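Side-chain contacts in uncharacterized protein MJ0327 (Methanocaldococcus jannaschii DSM 2661, PDB 2QTD), which is of unknown function but, as a ribonuclease H-like member of the dinitrogenase iron-molybdenum cofactor family, may interact with such a cofactor: residues S38-F43 with V53-N58; N18-E21 with Y25-I28; I9-D14 with D85-N90; E78-E83 with S92-G97. All blocks are in the same frame, centred on the assembly; numbering follows the deposited sequence. Where two conformers were deposited one is given.

Contact 1. Residues S38-F43 with V53-N58; sequences STKVIF and VKENVN
Lys40 and Glu55 reach for each other from opposite directions and meet in a salt bridge, with NZ of Lys40 2.7 Å from OE2 of Glu55. The ammonium group arrives on the syn side of OE2 but lies 30° out of the carboxylate plane, so the approach is tilted. The other oxygen, Glu55 OE1, is 3.8 Å from Lys40 NZ, which makes the pairing one-sided. The lysine chain bends at chi3 (79°), and this turn brings CE as well as NZ up to the carboxylate.

Two residues along the strand, on the same side, Ile42 also points at Glu55. Its terminal methyl CD1 lies mainly on Glu55 CG, at 3.5 Å, and also comes within 3.8 Å of Glu55 OE2. The bend of Glu55 at chi2 (-65°) sets the direction in which the carboxylate leaves CG.

Glu55 OE1 has a second cation, Lys6, on the first strand, while OE2 is also hydrogen-bonded to a tetraethylene glycol, probably from the crystallisation liquor. Strand 35-43 runs parallel to strand 59-62, which is not its neighbour: with helix 46-54 between them in sequence, the connection passes two strands, 25-32 and 5-11. The pair Lys40-Glu55 joins the edge strand to the helix exit within this beta-alpha-beta crossover of a ribonuclease H-like fold.

Contact 2. Residues N18-E21 with Y25-I28; sequences NSFE and YFLI
Phe26 and Phe20, which bury 55 and 44 Å² respectively, make up the whole contact, ring against ring. The ring centroids lie 5.1 Å apart and the planes are inclined at 41°, a geometry that is neither a stack nor a T-shaped pair. The two side chains cross at about a right angle. One atom does most of the touching: CE1 of Phe26 sits over one face of the Phe20 ring, displaced toward its rim, and is 3.7 Å from Phe20 CE1. The neighbouring atoms Phe20 CZ and CD1 follow at 3.8 and 4.0 Å from that same Phe26 CE1. Beside the ring contact, Phe26 CE1 is also 3.8 Å from Phe20 O, so the phenyl rim borders both the ring and the peptide of its partner.

Neither CB is aimed at the other segment; the torsions do the work. With chi1 near 180° (-176°), the Phe20 ring lies beside the carbonyl carbon, and this carries it from the loop across to Phe26.

The loop that presents Phe20 is pinned by polar bonds: Glu21 OE2 accepts from Ser66 N and from Asn69 ND2. Around the pair, Ile52 of helix 46-54 touches both rings, and Phe73 of helix 67-74 meets the Phe20 ring edge-to-face. Phe26, on a strand paired with Ile42 of the edge strand, thus projects into the hydrophobic core between the central sheet and the two helices on one of its faces, as in an alpha/beta fold of ribonuclease H-like type.

Contact 3. Residues I9-D14 with D85-N90; sequences ISMDVD and DDVDKN
Val87 lies against Ile9 and Met11, the latter a selenomethionine, and its three side-chain carbons share these two partners: CB and CG1 meet only Met11, while CG2 meets both. At the branch point, Val87 CB is 3.8 Å from Met11 SE. From there CG1, set between the backbone N and the carbonyl carbon (chi1 68°), skirts the methyl end of Met11, with CE 4.2 Å from CG1. The other branch, Val87 CG2, meets Ile9 CD1 at 3.6 Å. Ile9 CG2 stands a little further from the same Val87 CG2, at 4.0 Å. Met11 SE also lies 3.8 Å from Val87 CG2, so this methyl touches both strand residues. Met11 crosses Val87 at about a right angle: the bend at chi2 carries SE to Val87, and the bend at chi3 brings the methyl CE beside CB and CG1.

Ile9 and Met11 alternate with Ser10 on strand 5-11. Ile9 points at helix 87-95, and Met11 reaches it through its bent chain; the helix covers the face of the ribonuclease H-like sheet opposite to that packed by helices 46-54 and 67-74. Leu27 of the adjacent strand also touches Val87.

Asp86 is the N-cap of this helix. Its OD1 accepts from Lys89 N at 2.9 Å, the donor lying 41° out of the carboxylate plane. Its backbone oxygen accepts twice, from Asn90 N and from Asn90 ND2, the latter 2.8 Å from Asp86 O and nearly straight (175°). These bonds fix the first turn that carries Val87, while Asn90 OD1 accepts from Glu83 N.

Contact 4. Residues E78-E83 with S92-G97; sequences EIYHAE and SLFIEG
Phe94 points the edge of its ring at the face of Tyr80, a T-shaped pair with the planes at 84° and the centroids 5.4 Å apart. Phe94 CE1 leads the approach and is 3.8 Å from Tyr80 CE2. It is equally far, 3.8 Å, from Tyr80 CD2, which lies in the plane of the Phe94 ring just off its edge. Phe94 CD1, higher still, stands over the same Tyr80 face toward its rim. The contact therefore involves the CD2-CE2 side of the tyrosine and a single corner of the phenylalanine. A chi1 of 177° turns the Phe94 ring away from its own N, and it swings across to Tyr80 although its CB does not aim there.

The hydroxyl of Tyr80 gives a weak hydrogen bond to Glu78 OE1 at 3.3 Å, and Glu78 OE2 is salt-bridged to Lys101. At the other end of the contact the pairing is of another kind: Glu83 runs out fully extended beyond CG, and its OE1 lies 3.7 Å from Leu93 CD1, a van der Waals contact between a carboxylate oxygen and a methyl, the two side chains crossing at about a right angle.

Strand 78-81 is an outermost strand of the sheet, paired with strand 59-62. Helix 87-95, which ends in a Schellman motif at Gly97, packs on one face of the sheet, so that Phe94 also meets Ile61 of strand 59-62, Met5 and Val7 of strand 5-11 and Ile31 of strand 25-32.

How the contacts relate
From the N terminus, strand 5-11 supplies the first half of contact 3, which stays open for 70 residues. Inside that loop contact 2 closes a short connection between the loop at 18-21 and strand 25-32. Contact 1, also nested in that loop, follows in series and ties edge strand 35-43 to the end of helix 46-54. Contact 4 then opens at strand 78-81, contact 3 closes at 85-90, and contact 4 closes at 92-97, so those two cross, sharing helix 87-95. Backbone bonds link strand 25-32 to both of its neighbours, joining contacts 1, 2 and 3 through the sheet. Contacts 1 and 4 lie about 17 Å apart, centre to centre.

Contact 1. Residues S38-F43 with V53-N58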
loop_
_atom_site.group_PDB
_atom_site.type_symbol
_atom_site.label_atom_id
_atom_site.label_comp_id
_atom_site.label_asym_id
_atom_site.label_seq_id
_atom_site.Cartn_x
_atom_site.Cartn_y
_atom_site.Cartn_z
ATOM N N SER A 38 -9.963 2.432 -10.005
ATOM C CA SER A 38 -10.883 2.468 -8.898
ATOM C C SER A 38 -10.161 2.528 -7.552
ATOM O O SER A 38 -8.937 2.268 -7.458
ATOM C CB SER A 38 -11.761 1.214 -8.923
ATOM O OG SER A 38 -10.977 0.115 -8.546
ATOM N N THR A 39 -10.933 2.865 -6.513
ATOM C CA THR A 39 -10.442 3.010 -5.170
ATOM C C THR A 39 -11.452 2.459 -4.181
ATOM O O THR A 39 -12.652 2.406 -4.439
ATOM C CB THR A 39 -10.102 4.493 -4.791
ATOM O OG1 THR A 39 -11.299 5.268 -4.735
ATOM C CG2 THR A 39 -9.048 5.108 -5.829
ATOM N N LYS A 40 -10.953 2.060 -3.023
ATOM C CA LYS A 40 -11.760 1.530 -1.964
ATOM C C LYS A 40 -11.038 1.767 -0.599
ATOM O O LYS A 40 -9.812 1.607 -0.486
ATOM C CB LYS A 40 -11.989 0.046 -2.202
ATOM C CG LYS A 40 -12.917 -0.584 -1.192
ATOM C CD LYS A 40 -13.438 -1.927 -1.631
ATOM C CE LYS A 40 -12.451 -3.034 -1.421
ATOM N NZ LYS A 40 -13.073 -4.405 -1.421
ATOM N N VAL A 41 -11.827 2.145 0.414
ATOM C CA VAL A 41 -11.339 2.302 1.785
ATOM C C VAL A 41 -11.594 1.053 2.610
ATOM O O VAL A 41 -12.727 0.554 2.656
ATOM C CB VAL A 41 -12.056 3.464 2.414
ATOM C CG1 VAL A 41 -11.760 3.573 3.906
ATOM C CG2 VAL A 41 -11.697 4.733 1.635
ATOM N N ILE A 42 -10.545 0.558 3.249
ATOM C CA ILE A 42 -10.660 -0.515 4.255
ATOM C C ILE A 42 -10.123 0.058 5.578
ATOM O O ILE A 42 -8.933 0.344 5.699
ATOM C CB ILE A 42 -9.916 -1.818 3.854
ATOM C CG1 ILE A 42 -10.471 -2.468 2.553
ATOM C CG2 ILE A 42 -9.982 -2.821 5.011
ATOM C CD1 ILE A 42 -9.801 -3.786 2.137
ATOM N N PHE A 43 -10.991 0.228 6.569
ATOM C CA PHE A 43 -10.513 0.762 7.868
ATOM C C PHE A 43 -9.547 -0.191 8.551
ATOM O O PHE A 43 -9.676 -1.395 8.420
ATOM C CB PHE A 43 -11.687 1.186 8.752
ATOM C CG PHE A 43 -12.371 2.424 8.248
ATOM C CD1 PHE A 43 -11.670 3.622 8.164
ATOM C CD2 PHE A 43 -13.687 2.377 7.786
ATOM C CE1 PHE A 43 -12.264 4.774 7.694
ATOM C CE2 PHE A 43 -14.317 3.524 7.288
ATOM C CZ PHE A 43 -13.604 4.727 7.224
ATOM N N VAL A 53 -5.933 -8.853 3.800
ATOM C CA VAL A 53 -5.383 -10.109 3.319
ATOM C C VAL A 53 -6.266 -10.712 2.208
ATOM O O VAL A 53 -5.747 -11.218 1.214
ATOM C CB VAL A 53 -5.171 -11.147 4.496
ATOM C CG1 VAL A 53 -4.700 -12.501 3.969
ATOM C CG2 VAL A 53 -4.191 -10.595 5.485
ATOM N N LYS A 54 -7.589 -10.651 2.382
ATOM C CA LYS A 54 -8.547 -11.195 1.408
ATOM C C LYS A 54 -8.541 -10.482 0.027
ATOM O O LYS A 54 -8.933 -11.067 -0.993
ATOM C CB LYS A 54 -9.972 -11.169 1.987
ATOM C CG LYS A 54 -10.209 -12.101 3.187
ATOM C CD LYS A 54 -11.693 -12.093 3.573
ATOM N N GLU A 55 -8.116 -9.220 0.001
ATOM C CA GLU A 55 -8.011 -8.434 -1.248
ATOM C C GLU A 55 -7.009 -8.977 -2.251
ATOM O O GLU A 55 -7.140 -8.735 -3.448
ATOM C CB GLU A 55 -7.607 -6.968 -0.902
ATOM C CG GLU A 55 -8.697 -6.114 -0.304
ATOM C CD GLU A 55 -9.847 -5.863 -1.290
ATOM O OE1 GLU A 55 -9.609 -5.636 -2.526
ATOM O OE2 GLU A 55 -10.985 -5.921 -0.816
ATOM N N ASN A 56 -6.014 -9.707 -1.752
ATOM C CA ASN A 56 -5.005 -10.351 -2.612
ATOM C C ASN A 56 -4.286 -9.294 -3.486
ATOM O O ASN A 56 -4.219 -9.405 -4.727
ATOM C CB ASN A 56 -5.644 -11.449 -3.453
ATOM C CG ASN A 56 -4.635 -12.419 -4.042
ATOM O OD1 ASN A 56 -3.505 -12.543 -3.546
ATOM N ND2 ASN A 56 -5.048 -13.151 -5.090
ATOM N N VAL A 57 -3.789 -8.262 -2.816
ATOM C CA VAL A 57 -3.144 -7.130 -3.491
ATOM C C VAL A 57 -1.811 -7.606 -4.091
ATOM O O VAL A 57 -1.254 -8.649 -3.694
ATOM C CB VAL A 57 -2.981 -5.856 -2.581
ATOM C CG1 VAL A 57 -4.349 -5.417 -2.003
ATOM C CG2 VAL A 57 -1.912 -6.058 -1.472
ATOM N N ASN A 58 -1.340 -6.891 -5.085
ATOM C CA ASN A 58 -0.032 -7.164 -5.682
ATOM C C ASN A 58 1.111 -6.479 -4.905
ATOM O O ASN A 58 2.258 -6.939 -4.951
ATOM C CB ASN A 58 0.007 -6.737 -7.156
ATOM C CG ASN A 58 -1.056 -7.414 -8.009
ATOM O OD1 ASN A 58 -2.147 -6.878 -8.218
ATOM N ND2 ASN A 58 -0.745 -8.620 -8.490
#

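Contact 2. Residues N18-E21 with Y25-I28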
loop_
_atom_site.group_PDB
_atom_site.type_symbol
_atom_site.label_atom_id
_atom_site.label_comp_id
_atom_site.label_asym_id
_atom_site.label_seq_id
_atom_site.Cartn_x
_atom_site.Cartn_y
_atom_site.Cartn_z
ATOM N N ASN A 18 2.370 7.289 8.996
ATOM C CA ASN A 18 3.740 6.993 9.443
ATOM C C ASN A 18 4.102 5.519 9.340
ATOM O O ASN A 18 5.278 5.199 9.122
ATOM C CB ASN A 18 3.960 7.448 10.882
ATOM C CG ASN A 18 3.966 8.976 11.051
ATOM O OD1 ASN A 18 3.978 9.742 10.092
ATOM N ND2 ASN A 18 3.967 9.412 12.303
ATOM N N SER A 19 3.116 4.635 9.500
ATOM C CA SER A 19 3.325 3.190 9.360
ATOM C C SER A 19 2.112 2.449 8.850
ATOM O O SER A 19 0.964 2.959 8.835
ATOM C CB SER A 19 3.797 2.611 10.709
ATOM O OG SER A 19 2.744 2.401 11.598
ATOM N N PHE A 20 2.388 1.229 8.397
ATOM C CA PHE A 20 1.374 0.280 8.010
ATOM C C PHE A 20 0.469 0.019 9.194
ATOM O O PHE A 20 -0.751 -0.147 9.013
ATOM C CB PHE A 20 2.062 -1.014 7.514
ATOM C CG PHE A 20 1.140 -2.048 6.983
ATOM C CD1 PHE A 20 0.706 -1.977 5.672
ATOM C CD2 PHE A 20 0.719 -3.108 7.770
ATOM C CE1 PHE A 20 -0.114 -2.966 5.135
ATOM C CE2 PHE A 20 -0.116 -4.071 7.253
ATOM C CZ PHE A 20 -0.550 -3.992 5.947
ATOM N N GLU A 21 1.044 0.002 10.391
ATOM C CA GLU A 21 0.305 -0.368 11.601
ATOM C C GLU A 21 -0.569 0.771 12.138
ATOM O O GLU A 21 -1.648 0.509 12.635
ATOM C CB GLU A 21 1.255 -0.896 12.686
ATOM C CG GLU A 21 1.946 -2.211 12.299
ATOM C CD GLU A 21 3.067 -2.050 11.274
ATOM O OE1 GLU A 21 3.664 -0.974 11.176
ATOM O OE2 GLU A 21 3.326 -3.005 10.522
ATOM N N TYR A 25 -6.719 3.981 7.628
ATOM C CA TYR A 25 -7.305 3.073 6.622
ATOM C C TYR A 25 -6.277 2.715 5.580
ATOM O O TYR A 25 -5.253 3.405 5.472
ATOM C CB TYR A 25 -8.567 3.658 5.952
ATOM C CG TYR A 25 -8.319 4.843 5.032
ATOM C CD1 TYR A 25 -8.177 6.106 5.548
ATOM C CD2 TYR A 25 -8.266 4.715 3.654
ATOM C CE1 TYR A 25 -7.956 7.226 4.714
ATOM C CE2 TYR A 25 -8.039 5.833 2.819
ATOM C CZ TYR A 25 -7.894 7.069 3.357
ATOM O OH TYR A 25 -7.682 8.189 2.581
ATOM N N PHE A 26 -6.550 1.613 4.859
ATOM C CA PHE A 26 -5.840 1.163 3.671
ATOM C C PHE A 26 -6.655 1.614 2.480
ATOM O O PHE A 26 -7.893 1.387 2.412
ATOM C CB PHE A 26 -5.680 -0.350 3.640
ATOM C CG PHE A 26 -5.083 -0.906 4.891
ATOM C CD1 PHE A 26 -3.729 -0.728 5.138
ATOM C CD2 PHE A 26 -5.859 -1.605 5.787
ATOM C CE1 PHE A 26 -3.167 -1.246 6.316
ATOM C CE2 PHE A 26 -5.302 -2.138 6.960
ATOM C CZ PHE A 26 -3.967 -1.949 7.213
ATOM N N LEU A 27 -6.009 2.380 1.605
ATOM C CA LEU A 27 -6.555 2.714 0.296
ATOM C C LEU A 27 -6.183 1.603 -0.702
ATOM O O LEU A 27 -4.989 1.376 -0.981
ATOM C CB LEU A 27 -6.062 4.086 -0.153
ATOM C CG LEU A 27 -6.561 4.591 -1.536
ATOM C CD1 LEU A 27 -8.072 4.856 -1.480
ATOM C CD2 LEU A 27 -5.853 5.866 -1.889
ATOM N N ILE A 28 -7.201 0.922 -1.258
ATOM C CA ILE A 28 -6.985 -0.132 -2.243
ATOM C C ILE A 28 -7.195 0.496 -3.628
ATOM O O ILE A 28 -8.290 0.952 -3.962
ATOM C CB ILE A 28 -7.896 -1.356 -2.011
ATOM C CG1 ILE A 28 -7.893 -1.865 -0.570
ATOM C CG2 ILE A 28 -7.555 -2.473 -2.962
ATOM C CD1 ILE A 28 -6.529 -2.142 0.011
#

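Contact 3. Residues I9-D14 with D85-N90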
loop_
_atom_site.group_PDB
_atom_site.type_symbol
_atom_site.label_atom_id
_atom_site.label_comp_id
_atom_site.label_asym_id
_atom_site.label_seq_id
_atom_site.Cartn_x
_atom_site.Cartn_y
_atom_site.Cartn_z
ATOM N N ILE A 9 -2.326 1.112 0.035
ATOM C CA ILE A 9 -1.572 2.268 0.591
ATOM C C ILE A 9 -2.039 2.571 1.987
ATOM O O ILE A 9 -3.248 2.784 2.223
ATOM C CB ILE A 9 -1.714 3.523 -0.297
ATOM C CG1 ILE A 9 -1.484 3.118 -1.764
ATOM C CG2 ILE A 9 -0.771 4.658 0.248
ATOM C CD1 ILE A 9 -1.547 4.176 -2.781
ATOM N N SER A 10 -1.086 2.686 2.919
ATOM C CA SER A 10 -1.428 2.961 4.320
ATOM C C SER A 10 -1.706 4.463 4.470
ATOM O O SER A 10 -0.819 5.280 4.296
ATOM C CB SER A 10 -0.257 2.514 5.165
ATOM O OG SER A 10 0.916 3.227 4.828
HETATM N N MSE A 11 -2.955 4.800 4.794
HETATM C CA MSE A 11 -3.431 6.194 4.788
HETATM C C MSE A 11 -3.899 6.736 6.144
HETATM O O MSE A 11 -4.588 6.072 6.923
HETATM C CB MSE A 11 -4.587 6.370 3.784
HETATM C CG MSE A 11 -4.190 6.164 2.322
HETATM SE SE MSE A 11 -2.945 7.546 1.736
HETATM C CE MSE A 11 -3.953 9.235 2.101
ATOM N N ASP A 12 -3.517 7.984 6.420
ATOM C CA ASP A 12 -4.232 8.829 7.410
ATOM C C ASP A 12 -5.225 9.706 6.635
ATOM O O ASP A 12 -5.229 9.713 5.409
ATOM C CB ASP A 12 -3.260 9.701 8.197
ATOM C CG ASP A 12 -2.469 8.924 9.241
ATOM O OD1 ASP A 12 -2.803 7.769 9.591
ATOM O OD2 ASP A 12 -1.515 9.506 9.747
ATOM N N VAL A 13 -6.068 10.452 7.332
ATOM C CA VAL A 13 -7.094 11.221 6.612
ATOM C C VAL A 13 -6.483 12.263 5.679
ATOM O O VAL A 13 -7.023 12.480 4.608
ATOM C CB VAL A 13 -8.189 11.868 7.539
ATOM C CG1 VAL A 13 -8.902 10.796 8.322
ATOM C CG2 VAL A 13 -7.619 12.966 8.463
ATOM N N ASP A 14 -5.326 12.818 6.059
ATOM C CA ASP A 14 -4.674 13.940 5.353
ATOM C C ASP A 14 -3.404 13.602 4.553
ATOM O O ASP A 14 -2.917 14.445 3.804
ATOM C CB ASP A 14 -4.406 15.109 6.339
ATOM C CG ASP A 14 -3.708 14.675 7.660
ATOM O OD1 ASP A 14 -3.604 13.456 7.942
ATOM O OD2 ASP A 14 -3.310 15.566 8.449
ATOM N N ASP A 85 4.469 12.518 1.711
ATOM C CA ASP A 85 3.096 12.424 2.284
ATOM C C ASP A 85 1.971 12.254 1.252
ATOM O O ASP A 85 0.829 11.917 1.615
ATOM C CB ASP A 85 2.789 13.749 3.056
ATOM C CG ASP A 85 3.455 13.838 4.412
ATOM O OD1 ASP A 85 4.004 12.843 4.922
ATOM O OD2 ASP A 85 3.415 14.944 4.998
ATOM N N ASP A 86 2.260 12.503 -0.027
ATOM C CA ASP A 86 1.212 12.714 -1.035
ATOM C C ASP A 86 0.932 11.393 -1.765
ATOM O O ASP A 86 1.792 10.855 -2.465
ATOM C CB ASP A 86 1.662 13.839 -1.986
ATOM C CG ASP A 86 0.602 14.240 -2.977
ATOM O OD1 ASP A 86 0.083 13.400 -3.715
ATOM O OD2 ASP A 86 0.336 15.454 -3.073
ATOM N N VAL A 87 -0.295 10.881 -1.591
ATOM C CA VAL A 87 -0.696 9.613 -2.181
ATOM C C VAL A 87 -0.716 9.645 -3.718
ATOM O O VAL A 87 -0.309 8.683 -4.357
ATOM C CB VAL A 87 -2.026 9.091 -1.588
ATOM C CG1 VAL A 87 -3.246 9.970 -1.968
ATOM C CG2 VAL A 87 -2.227 7.624 -1.988
ATOM N N ASP A 88 -1.130 10.752 -4.315
ATOM C CA ASP A 88 -1.171 10.784 -5.787
ATOM C C ASP A 88 0.223 10.786 -6.376
ATOM O O ASP A 88 0.467 10.062 -7.363
ATOM C CB ASP A 88 -1.984 11.961 -6.312
ATOM C CG ASP A 88 -3.440 11.937 -5.844
ATOM O OD1 ASP A 88 -4.036 10.860 -5.786
ATOM O OD2 ASP A 88 -3.957 13.030 -5.535
ATOM N N LYS A 89 1.122 11.584 -5.784
ATOM C CA LYS A 89 2.543 11.600 -6.179
ATOM C C LYS A 89 3.149 10.215 -6.087
ATOM O O LYS A 89 3.831 9.768 -6.998
ATOM C CB LYS A 89 3.354 12.549 -5.296
ATOM C CG LYS A 89 4.811 12.686 -5.702
ATOM N N ASN A 90 2.865 9.528 -4.986
ATOM C CA ASN A 90 3.340 8.146 -4.813
ATOM C C ASN A 90 2.784 7.074 -5.755
ATOM O O ASN A 90 3.519 6.195 -6.166
ATOM C CB ASN A 90 3.227 7.708 -3.363
ATOM C CG ASN A 90 4.382 8.250 -2.527
ATOM O OD1 ASN A 90 5.419 7.584 -2.411
ATOM N ND2 ASN A 90 4.230 9.485 -1.974
#

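Contact 4. Residues E78-E83 with S92-G97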
loop_
_atom_site.group_PDB
_atom_site.type_symbol
_atom_site.label_atom_id
_atom_site.label_comp_id
_atom_site.label_asym_id
_atom_site.label_seq_id
_atom_site.Cartn_x
_atom_site.Cartn_y
_atom_site.Cartn_z
ATOM N N GLU A 78 4.977 -7.585 -2.768
ATOM C CA GLU A 78 6.108 -6.666 -2.791
ATOM C C GLU A 78 5.729 -5.406 -2.053
ATOM O O GLU A 78 4.655 -4.888 -2.263
ATOM C CB GLU A 78 6.440 -6.350 -4.228
ATOM C CG GLU A 78 6.832 -7.618 -4.987
ATOM C CD GLU A 78 7.103 -7.348 -6.421
ATOM O OE1 GLU A 78 6.228 -6.705 -7.063
ATOM O OE2 GLU A 78 8.188 -7.772 -6.896
ATOM N N ILE A 79 6.623 -4.913 -1.191
ATOM C CA ILE A 79 6.357 -3.815 -0.262
ATOM C C ILE A 79 7.290 -2.681 -0.646
ATOM O O ILE A 79 8.516 -2.856 -0.666
ATOM C CB ILE A 79 6.536 -4.225 1.222
ATOM C CG1 ILE A 79 5.665 -5.476 1.513
ATOM C CG2 ILE A 79 6.167 -3.080 2.117
ATOM C CD1 ILE A 79 5.806 -6.013 2.879
ATOM N N TYR A 80 6.704 -1.532 -0.963
ATOM C CA TYR A 80 7.457 -0.386 -1.503
ATOM C C TYR A 80 7.417 0.759 -0.519
ATOM O O TYR A 80 6.426 0.954 0.200
ATOM C CB TYR A 80 6.874 0.075 -2.821
ATOM C CG TYR A 80 7.083 -0.899 -3.929
ATOM C CD1 TYR A 80 8.263 -0.915 -4.638
ATOM C CD2 TYR A 80 6.150 -1.901 -4.160
ATOM C CE1 TYR A 80 8.468 -1.839 -5.647
ATOM C CE2 TYR A 80 6.369 -2.854 -5.152
ATOM C CZ TYR A 80 7.521 -2.813 -5.875
ATOM O OH TYR A 80 7.747 -3.739 -6.882
ATOM N N HIS A 81 8.490 1.537 -0.476
ATOM C CA HIS A 81 8.613 2.641 0.463
ATOM C C HIS A 81 8.098 3.946 -0.143
ATOM O O HIS A 81 8.543 4.377 -1.217
ATOM C CB HIS A 81 10.076 2.825 0.861
ATOM C CG HIS A 81 10.242 3.794 1.991
ATOM N ND1 HIS A 81 10.762 5.058 1.807
ATOM C CD2 HIS A 81 9.931 3.695 3.297
ATOM C CE1 HIS A 81 10.763 5.697 2.967
ATOM N NE2 HIS A 81 10.257 4.894 3.884
ATOM N N ALA A 82 7.112 4.547 0.513
ATOM C CA ALA A 82 6.597 5.856 0.125
ATOM C C ALA A 82 7.608 6.952 0.284
ATOM O O ALA A 82 8.435 6.902 1.206
ATOM C CB ALA A 82 5.366 6.211 0.922
ATOM N N GLU A 83 7.546 7.935 -0.624
ATOM C CA GLU A 83 8.408 9.110 -0.603
ATOM C C GLU A 83 7.560 10.358 -0.389
ATOM O O GLU A 83 6.820 10.773 -1.278
ATOM C CB GLU A 83 9.181 9.182 -1.914
ATOM C CG GLU A 83 10.051 7.906 -2.085
ATOM C CD GLU A 83 10.816 7.863 -3.385
ATOM O OE1 GLU A 83 10.746 8.812 -4.195
ATOM O OE2 GLU A 83 11.516 6.844 -3.578
ATOM N N SER A 92 1.825 7.816 -8.794
ATOM C CA SER A 92 2.583 8.142 -10.012
ATOM C C SER A 92 4.001 7.552 -10.003
ATOM O O SER A 92 4.437 6.948 -10.996
ATOM C CB SER A 92 2.663 9.663 -10.240
ATOM O OG SER A 92 1.376 10.240 -10.344
ATOM N N LEU A 93 4.732 7.751 -8.899
ATOM C CA LEU A 93 6.085 7.189 -8.738
ATOM C C LEU A 93 6.083 5.664 -8.852
ATOM O O LEU A 93 6.973 5.079 -9.474
ATOM C CB LEU A 93 6.707 7.644 -7.414
ATOM C CG LEU A 93 7.122 9.128 -7.316
ATOM C CD1 LEU A 93 7.458 9.485 -5.845
ATOM C CD2 LEU A 93 8.312 9.426 -8.219
ATOM N N PHE A 94 5.068 5.029 -8.274
ATOM C CA PHE A 94 4.899 3.569 -8.322
ATOM C C PHE A 94 4.786 3.090 -9.775
ATOM O O PHE A 94 5.528 2.234 -10.234
ATOM C CB PHE A 94 3.687 3.120 -7.488
ATOM C CG PHE A 94 3.417 1.653 -7.565
ATOM C CD1 PHE A 94 4.129 0.766 -6.791
ATOM C CD2 PHE A 94 2.528 1.146 -8.504
ATOM C CE1 PHE A 94 3.918 -0.604 -6.891
ATOM C CE2 PHE A 94 2.329 -0.226 -8.624
ATOM C CZ PHE A 94 3.015 -1.093 -7.781
ATOM N N ILE A 95 3.860 3.703 -10.482
ATOM C CA ILE A 95 3.600 3.366 -11.906
ATOM C C ILE A 95 4.832 3.573 -12.753
ATOM O O ILE A 95 5.147 2.723 -13.587
ATOM C CB ILE A 95 2.418 4.164 -12.462
ATOM C CG1 ILE A 95 1.137 3.692 -11.796
ATOM C CG2 ILE A 95 2.319 4.003 -14.001
ATOM C CD1 ILE A 95 -0.129 4.501 -12.096
ATOM N N GLU A 96 5.575 4.644 -12.473
ATOM C CA GLU A 96 6.825 4.967 -13.176
ATOM C C GLU A 96 8.016 4.034 -12.871
ATOM O O GLU A 96 9.063 4.116 -13.550
ATOM C CB GLU A 96 7.221 6.425 -12.871
ATOM C CG GLU A 96 6.296 7.455 -13.529
ATOM C CD GLU A 96 6.441 8.886 -12.991
ATOM O OE1 GLU A 96 7.139 9.125 -11.980
ATOM O OE2 GLU A 96 5.847 9.796 -13.610
ATOM N N GLY A 97 7.878 3.180 -11.855
ATOM C CA GLY A 97 8.920 2.275 -11.467
ATOM C C GLY A 97 9.985 2.892 -10.582
ATOM O O GLY A 97 11.064 2.305 -10.452
#